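Putative membrane protein COG4129 (Clostridium difficile, PDB 3KMI) is of unknown function but probably belongs to a membrane transporter of the aromatic acid exporter family, of which this piece forms the helical C-terminal domain. Local coordinates at residues R43-Y46 / T47-L51; L75-M78 / D79-S83; N126-L129 / E130-K133; I156-L159 / C160-E163. One frame throughout, in Å; residues are numbered along the deposited sequence. Where two conformers were deposited one is given.

Contact 1. Residues R43-Y46 / T47-L51; sequences RDLY and TLNSL
Tyr-46 and Ser-50 meet one turn apart on helix 41-61, at the surface of the all-helical domain, in the i to i+4 pattern of an alpha helix. With CG anti to the backbone N (chi1 -177°), the tyrosine leaves the helix alongside its own carbonyl. Its CB lies 3.2 Å from Thr-47 N, and CG is still within reach of that amide. Beyond CG, the ring atoms pass beneath the hydroxyl of Ser-50, which lies above one face, displaced from the ring centre. CZ is the nearest ring carbon, 3.4 Å from Ser-50 OG, and OH at the tip is farther off. Ser-50 OG is held there by a 2.9 Å hydrogen bond to Tyr-46 O, which also accepts from Ser-50 N, the two donors arriving from opposite faces of the carbonyl plane. Thr-47 grips Arg-43 O in the same double fashion through N and OG1. On the other flank, Leu-45 CG lies 3.8 Å from Asn-49 ND2, while Asn-49 OD1 turns to Arg-85 of helix 68-95. Thr-47 OG1 also accepts from two waters, one of which bridges it to Asp-44 OD1 with 2.7 Å bonds to both oxygens.

Contact 2. Residues L75-M78 / D79-S83; sequences LEHM and DIIKS
His-77 and Ile-81 make the tight part of this contact on helix 68-95, an i to i+4 turn of alpha helix with one side in the bundle and the Asp-79 and Lys-82 side at the second subunit. His-77 CG is anti to the backbone N (chi1 -179°), which carries the imidazole toward the next turn. There it crosses the isoleucine obliquely, CE1 lying 3.5 Å from Ile-81 CG1 and 3.8 Å from Ile-81 CD1. Beneath the pair, Ile-81 N donates to His-77 O at 3.1 Å. Lys-82 N is bound to Met-78 O at 2.8 Å, and the lysine's CB and CG rest against the same oxygen. Met-78, a selenomethionine, is buried on this side, its side-chain position being one of two.

The looseness concerns the side-chain ends of the polar flank. Asp-79 and Lys-82 are partly exposed, and within the helix they are joined only by a long salt bridge, 3.7 Å from Asp-79 OD1 to Lys-82 NZ. Both look instead to the second subunit: Lys-82 pairs with Asp-79 of that chain, and Asp-79 OD2 hydrogen-bonds Tyr-60 of that chain. Glu-76 is paired with Arg-72.

Helix 7-33 packs Leu-17 on Met-78 and Ile-81, helix 41-61 sets Ile-52 against Met-78, Ile-81 and Lys-82, and helix 148-176 meets Ile-80 through Asn-170 and Ala-174.

Contact 3. Residues N126-L129 / E130-K133; sequences NLLL and EELK
Leu-128 and Glu-131 are brought together by unlike first torsions: the leucine sets CG anti to its carbonyl carbon (chi1 -64°), whereas the glutamate sets CG anti to its backbone N (chi1 -179°) and then runs on fully extended. The leucine thus leans back along the helix and the glutamate leaves alongside its own carbonyl, yet the two side chains run alongside each other in one direction. Leu-128 CD2 lies 4.0 Å from Glu-131 OE1, a contact of a methyl group with one carboxylate oxygen. That oxygen has its charged partner outside the two segments, in Lys-114 of helix 103-117, whose side chain also packs on Leu-128. The leucine therefore sits beside the ionic link between the two helices.

The backbone that carries these groups is regular alpha helix, part of helix 124-140 in the helical bundle of this domain. Four successive i to i+4 bonds cross from one turn to the next, from Glu-130 N to Asn-126 O at 3.0 Å through Lys-133 N to Leu-129 O at 2.9 Å. The shortest joins Leu-132 N to Leu-128 O at 2.8 Å. Leu-132 CB also nestles between two carbonyls, 3.5 Å from both Leu-128 O and Leu-129 O.

The helix has two characters. Leu-128 and Leu-132 are buried, both against Phe-111 of helix 103-117, and Leu-168 of helix 148-176 covers Leu-128 and Leu-129. Leu-127, Glu-130 and Lys-133 lie on the exposed side. At the start of the segment, Asn-126 ND2 turns back to hydrogen-bond Glu-123 OE2.

Contact 4. Residues I156-L159 / C160-E163; sequences ILFL and CLTE
Phe-158 and Leu-161 run nearly at right angles to each other, the phenylalanine ring leaning forward along the helix and the leucine leaning back. Phe-158 CG is roughly anti to its backbone N (chi1 -161°). Leu-161 instead sets CG anti to its carbonyl carbon (chi1 -58°), which swings its branches toward the preceding turn. The two CD1 atoms are 4.4 Å apart, a light apolar touch; it holds for one of two Phe-158 conformers and is therefore tentative. Leu-161 CG is also pressed against the backbone, 3.6 Å from Leu-157 O.

Cys-160 SG, Thr-162 OG1 and Glu-163 CG are all set anti to their carbonyl carbons, while Thr-162 CG2 takes the other direction. The cysteine CB sits 3.3 Å from Leu-157 O. Thr-162 holds its CB 3.4 Å from Leu-159 O, and its hydroxyl hydrogen-bonds Tyr-94 OH of the second subunit. Glu-163, bent at chi2, lays CG 3.5 Å from Leu-159 O, and its buried carboxylate takes a hydrogen bond from Asn-90 ND2 of its own chain. The main-chain bonds beneath are rather long, from 3.1 Å for Cys-160 N to Ile-156 O to a weak 3.4 Å for Leu-161 N to Leu-157 O.

This is an i to i+4 turn of alpha helix in the bundle core, where helix 148-176 meets the second subunit. Leu-161 packs on Leu-135 and Met-136 of helix 124-140, Leu-157 and Cys-160 face Leu-108 of helix 103-117, and Leu-159 and Glu-163 meet Tyr-94 of helix 68-95, while Leu-159 of the second subunit packs against Phe-158.

The four contacts follow one another along the chain on four helices of one bundle. Contacts 3 and 4 touch directly: Leu-132 packs against Leu-161, joining the successive helices 124-140 and 148-176, although the 3.3 Å between Leu-132 CD1 and Leu-161 CD2 is unusually short and of doubtful precision. Contacts 1 and 2, on the successive helices 41-61 and 68-95, come within about 4 Å at their nearest atoms without touching. Contact 1 lies on the opposite side of the chain's centre from contacts 3 and 4, its centre about 28 Å from that of contact 3. Contacts 2 and 4, with centres about 22 Å apart, both reach the second subunit and thus mark two separate points of the dimer interface.

Contact 1. Residues R43-Y46 / T47-L51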
loop_
_atom_site.group_PDB
_atom_site.type_symbol
_atom_site.label_atom_id
_atom_site.label_comp_id
_atom_site.label_asym_id
_atom_site.label_seq_id
_atom_site.Cartn_x
_atom_site.Cartn_y
_atom_site.Cartn_z
ATOM N N ARG A 43 6.141 -12.025 -16.834
ATOM C CA ARG A 43 7.457 -12.634 -16.841
ATOM C C ARG A 43 8.378 -11.912 -15.879
ATOM O O ARG A 43 9.099 -12.546 -15.110
ATOM C CB ARG A 43 8.037 -12.616 -18.271
ATOM C CG ARG A 43 9.470 -13.140 -18.394
ATOM C CD ARG A 43 9.592 -14.561 -17.844
ATOM N NE ARG A 43 8.756 -15.525 -18.566
ATOM C CZ ARG A 43 8.039 -16.494 -17.990
ATOM N NH1 ARG A 43 8.023 -16.634 -16.661
ATOM N NH2 ARG A 43 7.324 -17.315 -18.749
ATOM N N ASP A 44 8.327 -10.587 -15.886
ATOM C CA ASP A 44 9.280 -9.809 -15.080
ATOM C C ASP A 44 8.994 -9.867 -13.588
ATOM O O ASP A 44 9.915 -9.875 -12.763
ATOM C CB ASP A 44 9.313 -8.363 -15.547
ATOM C CG ASP A 44 9.922 -8.203 -16.962
ATOM O OD1 ASP A 44 10.694 -9.090 -17.403
ATOM O OD2 ASP A 44 9.632 -7.170 -17.618
ATOM N N LEU A 45 7.709 -9.884 -13.236
ATOM C CA LEU A 45 7.283 -10.124 -11.862
ATOM C C LEU A 45 7.646 -11.509 -11.339
ATOM O O LEU A 45 8.135 -11.644 -10.223
ATOM C CB LEU A 45 5.773 -9.889 -11.715
ATOM C CG LEU A 45 5.190 -10.239 -10.338
ATOM C CD1 LEU A 45 5.741 -9.270 -9.234
ATOM C CD2 LEU A 45 3.657 -10.191 -10.387
ATOM N N TYR A 46 7.418 -12.539 -12.141
ATOM C CA TYR A 46 7.874 -13.859 -11.779
ATOM C C TYR A 46 9.382 -13.925 -11.534
ATOM O O TYR A 46 9.815 -14.547 -10.593
ATOM C CB TYR A 46 7.491 -14.877 -12.854
ATOM C CG TYR A 46 7.903 -16.263 -12.452
ATOM C CD1 TYR A 46 7.290 -16.907 -11.363
ATOM C CD2 TYR A 46 8.942 -16.926 -13.117
ATOM C CE1 TYR A 46 7.671 -18.213 -10.986
ATOM C CE2 TYR A 46 9.333 -18.233 -12.736
ATOM C CZ TYR A 46 8.685 -18.862 -11.672
ATOM O OH TYR A 46 9.060 -20.135 -11.289
ATOM N N THR A 47 10.178 -13.289 -12.380
ATOM C CA THR A 47 11.635 -13.297 -12.202
ATOM C C THR A 47 12.012 -12.631 -10.861
ATOM O O THR A 47 12.862 -13.122 -10.092
ATOM C CB THR A 47 12.344 -12.509 -13.352
ATOM O OG1 THR A 47 12.008 -13.081 -14.617
ATOM C CG2 THR A 47 13.882 -12.444 -13.153
ATOM N N LEU A 48 11.397 -11.496 -10.597
ATOM C CA LEU A 48 11.620 -10.776 -9.343
ATOM C C LEU A 48 11.171 -11.602 -8.147
ATOM O O LEU A 48 11.905 -11.686 -7.162
ATOM C CB LEU A 48 10.914 -9.432 -9.353
ATOM C CG LEU A 48 10.722 -8.729 -7.992
ATOM C CD1 LEU A 48 12.061 -8.192 -7.551
ATOM C CD2 LEU A 48 9.727 -7.581 -8.127
ATOM N N ASN A 49 9.979 -12.207 -8.210
ATOM C CA ASN A 49 9.539 -13.066 -7.115
ATOM C C ASN A 49 10.523 -14.228 -6.911
ATOM O O ASN A 49 10.818 -14.590 -5.762
ATOM C CB ASN A 49 8.121 -13.626 -7.363
ATOM C CG ASN A 49 7.022 -12.618 -7.018
ATOM O OD1 ASN A 49 7.238 -11.684 -6.236
ATOM N ND2 ASN A 49 5.838 -12.828 -7.570
ATOM N N SER A 50 11.010 -14.820 -8.014
ATOM C CA SER A 50 11.923 -15.982 -7.888
ATOM C C SER A 50 13.271 -15.554 -7.249
ATOM O O SER A 50 13.864 -16.303 -6.450
ATOM C CB SER A 50 12.145 -16.672 -9.228
ATOM O OG SER A 50 10.925 -17.129 -9.755
ATOM N N LEU A 51 13.750 -14.365 -7.598
ATOM C CA LEU A 51 14.966 -13.798 -6.953
ATOM C C LEU A 51 14.794 -13.399 -5.494
ATOM O O LEU A 51 15.752 -13.498 -4.663
ATOM C CB LEU A 51 15.495 -12.569 -7.731
ATOM C CG LEU A 51 16.907 -12.113 -7.279
ATOM C CD1 LEU A 51 17.933 -13.210 -7.288
ATOM C CD2 LEU A 51 17.446 -10.931 -8.109
HETATM O O HOH W 1 10.945 -15.696 -15.208
HETATM O O HOH W 2 12.170 -11.204 -16.560
#

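Contact 2. Residues L75-M78 / D79-S83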
loop_
_atom_site.group_PDB
_atom_site.type_symbol
_atom_site.label_atom_id
_atom_site.label_comp_id
_atom_site.label_asym_id
_atom_site.label_seq_id
_atom_site.Cartn_x
_atom_site.Cartn_y
_atom_site.Cartn_z
ATOM N N LEU A 75 18.017 -9.250 5.681
ATOM C CA LEU A 75 16.574 -9.517 5.783
ATOM C C LEU A 75 15.743 -8.232 5.888
ATOM O O LEU A 75 14.643 -8.137 5.290
ATOM C CB LEU A 75 16.262 -10.510 6.923
ATOM C CG LEU A 75 16.481 -12.012 6.662
ATOM C CD1 LEU A 75 16.057 -12.847 7.846
ATOM C CD2 LEU A 75 15.780 -12.570 5.397
ATOM N N GLU A 76 16.286 -7.231 6.577
ATOM C CA GLU A 76 15.663 -5.920 6.609
ATOM C C GLU A 76 15.615 -5.247 5.233
ATOM O O GLU A 76 14.636 -4.556 4.912
ATOM C CB GLU A 76 16.292 -5.006 7.681
ATOM C CG GLU A 76 15.978 -5.481 9.123
ATOM C CD GLU A 76 16.577 -4.606 10.249
ATOM O OE1 GLU A 76 17.290 -3.617 9.962
ATOM O OE2 GLU A 76 16.334 -4.924 11.440
ATOM N N HIS A 77 16.646 -5.436 4.415
ATOM C CA HIS A 77 16.615 -4.901 3.073
ATOM C C HIS A 77 15.603 -5.666 2.223
ATOM O O HIS A 77 14.933 -5.065 1.372
ATOM C CB HIS A 77 18.015 -4.932 2.424
ATOM C CG HIS A 77 18.041 -4.369 1.045
ATOM N ND1 HIS A 77 17.775 -5.136 -0.077
ATOM C CD2 HIS A 77 18.244 -3.104 0.602
ATOM C CE1 HIS A 77 17.814 -4.362 -1.151
ATOM N NE2 HIS A 77 18.105 -3.128 -0.767
HETATM N N MSE A 78 15.502 -6.977 2.446
HETATM C CA MSE A 78 14.563 -7.829 1.715
HETATM C C MSE A 78 13.136 -7.415 2.041
HETATM O O MSE A 78 12.257 -7.485 1.188
HETATM C CB MSE A 78 14.759 -9.307 2.075
HETATM C CG MSE A 78 16.055 -9.915 1.582
HETATM SE SE MSE A 78 16.402 -9.667 -0.321
HETATM C CE MSE A 78 14.629 -10.086 -1.020
ATOM N N ASP A 79 12.903 -6.985 3.280
ATOM C CA ASP A 79 11.549 -6.509 3.645
ATOM C C ASP A 79 11.128 -5.289 2.810
ATOM O O ASP A 79 9.968 -5.168 2.436
ATOM C CB ASP A 79 11.390 -6.261 5.143
ATOM C CG ASP A 79 11.363 -7.537 5.939
ATOM O OD1 ASP A 79 10.840 -8.567 5.460
ATOM O OD2 ASP A 79 11.843 -7.520 7.069
ATOM N N ILE A 80 12.065 -4.387 2.534
ATOM C CA ILE A 80 11.808 -3.246 1.650
ATOM C C ILE A 80 11.512 -3.711 0.209
ATOM O O ILE A 80 10.552 -3.250 -0.441
ATOM C CB ILE A 80 12.994 -2.276 1.625
ATOM C CG1 ILE A 80 13.310 -1.773 3.045
ATOM C CG2 ILE A 80 12.718 -1.119 0.686
ATOM C CD1 ILE A 80 14.692 -1.024 3.125
ATOM N N ILE A 81 12.308 -4.642 -0.281
ATOM C CA ILE A 81 12.056 -5.178 -1.633
ATOM C C ILE A 81 10.681 -5.871 -1.721
ATOM O O ILE A 81 9.943 -5.714 -2.702
ATOM C CB ILE A 81 13.200 -6.106 -2.077
ATOM C CG1 ILE A 81 14.534 -5.335 -2.081
ATOM C CG2 ILE A 81 12.913 -6.773 -3.443
ATOM C CD1 ILE A 81 14.641 -4.248 -3.181
ATOM N N LYS A 82 10.348 -6.655 -0.711
ATOM C CA LYS A 82 9.028 -7.298 -0.679
ATOM C C LYS A 82 7.891 -6.261 -0.668
ATOM O O LYS A 82 6.886 -6.432 -1.386
ATOM C CB LYS A 82 8.942 -8.191 0.544
ATOM C CG LYS A 82 9.600 -9.544 0.324
ATOM C CD LYS A 82 9.804 -10.238 1.696
ATOM C CE LYS A 82 8.480 -10.535 2.315
ATOM N NZ LYS A 82 8.599 -10.958 3.725
ATOM N N SER A 83 8.064 -5.202 0.122
ATOM C CA SER A 83 7.143 -4.045 0.137
ATOM C C SER A 83 7.005 -3.352 -1.240
ATOM O O SER A 83 5.903 -2.941 -1.643
ATOM C CB SER A 83 7.639 -3.025 1.140
ATOM O OG SER A 83 7.288 -3.399 2.444
#

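Contact 3. Residues N126-L129 / E130-K133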
loop_
_atom_site.group_PDB
_atom_site.type_symbol
_atom_site.label_atom_id
_atom_site.label_comp_id
_atom_site.label_asym_id
_atom_site.label_seq_id
_atom_site.Cartn_x
_atom_site.Cartn_y
_atom_site.Cartn_z
ATOM N N ASN A 126 13.710 13.074 -2.522
ATOM C CA ASN A 126 13.057 14.337 -2.192
ATOM C C ASN A 126 12.509 15.068 -3.417
ATOM O O ASN A 126 11.359 15.506 -3.400
ATOM C CB ASN A 126 14.026 15.232 -1.443
ATOM C CG ASN A 126 14.281 14.767 -0.038
ATOM O OD1 ASN A 126 13.543 13.945 0.522
ATOM N ND2 ASN A 126 15.318 15.315 0.563
ATOM N N LEU A 127 13.314 15.171 -4.488
ATOM C CA LEU A 127 12.853 15.782 -5.725
ATOM C C LEU A 127 11.639 15.045 -6.263
ATOM O O LEU A 127 10.635 15.650 -6.608
ATOM C CB LEU A 127 13.969 15.823 -6.785
ATOM C CG LEU A 127 15.084 16.842 -6.477
ATOM C CD1 LEU A 127 16.164 16.726 -7.523
ATOM C CD2 LEU A 127 14.596 18.287 -6.394
ATOM N N LEU A 128 11.736 13.727 -6.342
ATOM C CA LEU A 128 10.650 12.926 -6.932
ATOM C C LEU A 128 9.364 13.014 -6.072
ATOM O O LEU A 128 8.244 13.119 -6.600
ATOM C CB LEU A 128 11.116 11.474 -7.138
ATOM C CG LEU A 128 12.279 11.304 -8.140
ATOM C CD1 LEU A 128 12.757 9.866 -8.168
ATOM C CD2 LEU A 128 11.814 11.762 -9.558
ATOM N N LEU A 129 9.539 13.041 -4.753
ATOM C CA LEU A 129 8.390 13.231 -3.865
ATOM C C LEU A 129 7.707 14.603 -4.065
ATOM O O LEU A 129 6.475 14.669 -4.111
ATOM C CB LEU A 129 8.766 12.963 -2.392
ATOM C CG LEU A 129 9.035 11.500 -2.005
ATOM C CD1 LEU A 129 9.944 11.413 -0.775
ATOM C CD2 LEU A 129 7.728 10.735 -1.798
ATOM N N GLU A 130 8.499 15.679 -4.175
ATOM C CA GLU A 130 7.962 17.012 -4.526
ATOM C C GLU A 130 7.186 16.969 -5.850
ATOM O O GLU A 130 6.079 17.518 -5.956
ATOM C CB GLU A 130 9.076 18.062 -4.652
ATOM C CG GLU A 130 9.776 18.457 -3.359
ATOM C CD GLU A 130 11.104 19.163 -3.616
ATOM O OE1 GLU A 130 12.162 18.608 -3.232
ATOM O OE2 GLU A 130 11.098 20.259 -4.228
ATOM N N GLU A 131 7.774 16.309 -6.852
ATOM C CA GLU A 131 7.160 16.220 -8.192
ATOM C C GLU A 131 5.842 15.478 -8.097
ATOM O O GLU A 131 4.843 15.885 -8.703
ATOM C CB GLU A 131 8.092 15.550 -9.209
ATOM C CG GLU A 131 7.519 15.435 -10.636
ATOM C CD GLU A 131 8.546 14.891 -11.678
ATOM O OE1 GLU A 131 9.724 14.663 -11.314
ATOM O OE2 GLU A 131 8.164 14.702 -12.869
ATOM N N LEU A 132 5.836 14.399 -7.321
ATOM C CA LEU A 132 4.599 13.655 -7.053
ATOM C C LEU A 132 3.522 14.534 -6.392
ATOM O O LEU A 132 2.336 14.481 -6.784
ATOM C CB LEU A 132 4.883 12.392 -6.204
ATOM C CG LEU A 132 3.707 11.483 -5.903
ATOM C CD1 LEU A 132 2.967 11.139 -7.197
ATOM C CD2 LEU A 132 4.233 10.182 -5.270
ATOM N N LYS A 133 3.925 15.314 -5.390
ATOM C CA LYS A 133 2.968 16.183 -4.731
ATOM C C LYS A 133 2.401 17.189 -5.751
ATOM O O LYS A 133 1.203 17.486 -5.751
ATOM C CB LYS A 133 3.610 16.887 -3.529
ATOM C CG LYS A 133 2.602 17.661 -2.676
ATOM C CD LYS A 133 3.285 18.570 -1.675
ATOM C CE LYS A 133 2.292 19.610 -1.094
ATOM N NZ LYS A 133 1.017 18.914 -0.745
#

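Contact 4. Residues I156-L159 / C160-E163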
loop_
_atom_site.group_PDB
_atom_site.type_symbol
_atom_site.label_atom_id
_atom_site.label_comp_id
_atom_site.label_asym_id
_atom_site.label_seq_id
_atom_site.Cartn_x
_atom_site.Cartn_y
_atom_site.Cartn_z
ATOM N N ILE A 156 -8.664 6.074 -10.314
ATOM C CA ILE A 156 -7.586 5.084 -10.487
ATOM C C ILE A 156 -6.216 5.765 -10.537
ATOM O O ILE A 156 -5.246 5.291 -9.936
ATOM C CB ILE A 156 -7.746 4.258 -11.786
ATOM C CG1 ILE A 156 -8.899 3.283 -11.650
ATOM C CG2 ILE A 156 -6.497 3.481 -12.089
ATOM C CD1 ILE A 156 -9.283 2.669 -13.002
ATOM N N LEU A 157 -6.142 6.877 -11.257
ATOM C CA LEU A 157 -4.885 7.581 -11.420
ATOM C C LEU A 157 -4.463 8.143 -10.071
ATOM O O LEU A 157 -3.299 8.156 -9.755
ATOM C CB LEU A 157 -5.020 8.722 -12.468
ATOM C CG LEU A 157 -5.336 8.329 -13.918
ATOM C CD1 LEU A 157 -5.574 9.554 -14.880
ATOM C CD2 LEU A 157 -4.220 7.460 -14.491
ATOM N N PHE A 158 -5.409 8.596 -9.269
ATOM C CA PHE A 158 -5.040 9.146 -7.966
ATOM C C PHE A 158 -4.563 8.057 -6.988
ATOM O O PHE A 158 -3.675 8.300 -6.159
ATOM C CB PHE A 158 -6.191 9.948 -7.353
ATOM C CG PHE A 158 -5.750 10.887 -6.274
ATOM C CD1 PHE A 158 -5.220 12.131 -6.597
ATOM C CD2 PHE A 158 -5.842 10.527 -4.945
ATOM C CE1 PHE A 158 -4.794 12.996 -5.614
ATOM C CE2 PHE A 158 -5.423 11.389 -3.947
ATOM C CZ PHE A 158 -4.901 12.631 -4.284
ATOM N N LEU A 159 -5.152 6.867 -7.092
ATOM C CA LEU A 159 -4.713 5.721 -6.268
ATOM C C LEU A 159 -3.293 5.285 -6.627
ATOM O O LEU A 159 -2.537 4.806 -5.745
ATOM C CB LEU A 159 -5.680 4.528 -6.381
ATOM C CG LEU A 159 -7.097 4.669 -5.808
ATOM C CD1 LEU A 159 -8.074 3.807 -6.578
ATOM C CD2 LEU A 159 -7.113 4.370 -4.343
ATOM N N CYS A 160 -2.955 5.423 -7.911
ATOM C CA CYS A 160 -1.553 5.221 -8.365
ATOM C C CYS A 160 -0.555 6.143 -7.649
ATOM O O CYS A 160 0.500 5.688 -7.213
ATOM C CB CYS A 160 -1.453 5.385 -9.862
ATOM S SG CYS A 160 -2.205 3.993 -10.721
ATOM N N LEU A 161 -0.912 7.426 -7.506
ATOM C CA LEU A 161 -0.050 8.390 -6.813
ATOM C C LEU A 161 0.165 8.002 -5.352
ATOM O O LEU A 161 1.283 8.159 -4.810
ATOM C CB LEU A 161 -0.615 9.823 -6.906
ATOM C CG LEU A 161 -0.810 10.353 -8.328
ATOM C CD1 LEU A 161 -1.216 11.811 -8.295
ATOM C CD2 LEU A 161 0.461 10.166 -9.120
ATOM N N THR A 162 -0.883 7.466 -4.722
ATOM C CA THR A 162 -0.757 6.973 -3.354
ATOM C C THR A 162 0.295 5.889 -3.259
ATOM O O THR A 162 1.160 5.932 -2.385
ATOM C CB THR A 162 -2.112 6.484 -2.785
ATOM O OG1 THR A 162 -3.013 7.602 -2.728
ATOM C CG2 THR A 162 -1.924 5.970 -1.416
ATOM N N GLU A 163 0.224 4.919 -4.151
ATOM C CA GLU A 163 1.181 3.802 -4.160
ATOM C C GLU A 163 2.598 4.310 -4.470
ATOM O O GLU A 163 3.576 3.930 -3.806
ATOM C CB GLU A 163 0.759 2.728 -5.177
ATOM C CG GLU A 163 -0.555 2.037 -4.811
ATOM C CD GLU A 163 -0.512 1.321 -3.449
ATOM O OE1 GLU A 163 0.513 0.700 -3.069
ATOM O OE2 GLU A 163 -1.534 1.382 -2.743
#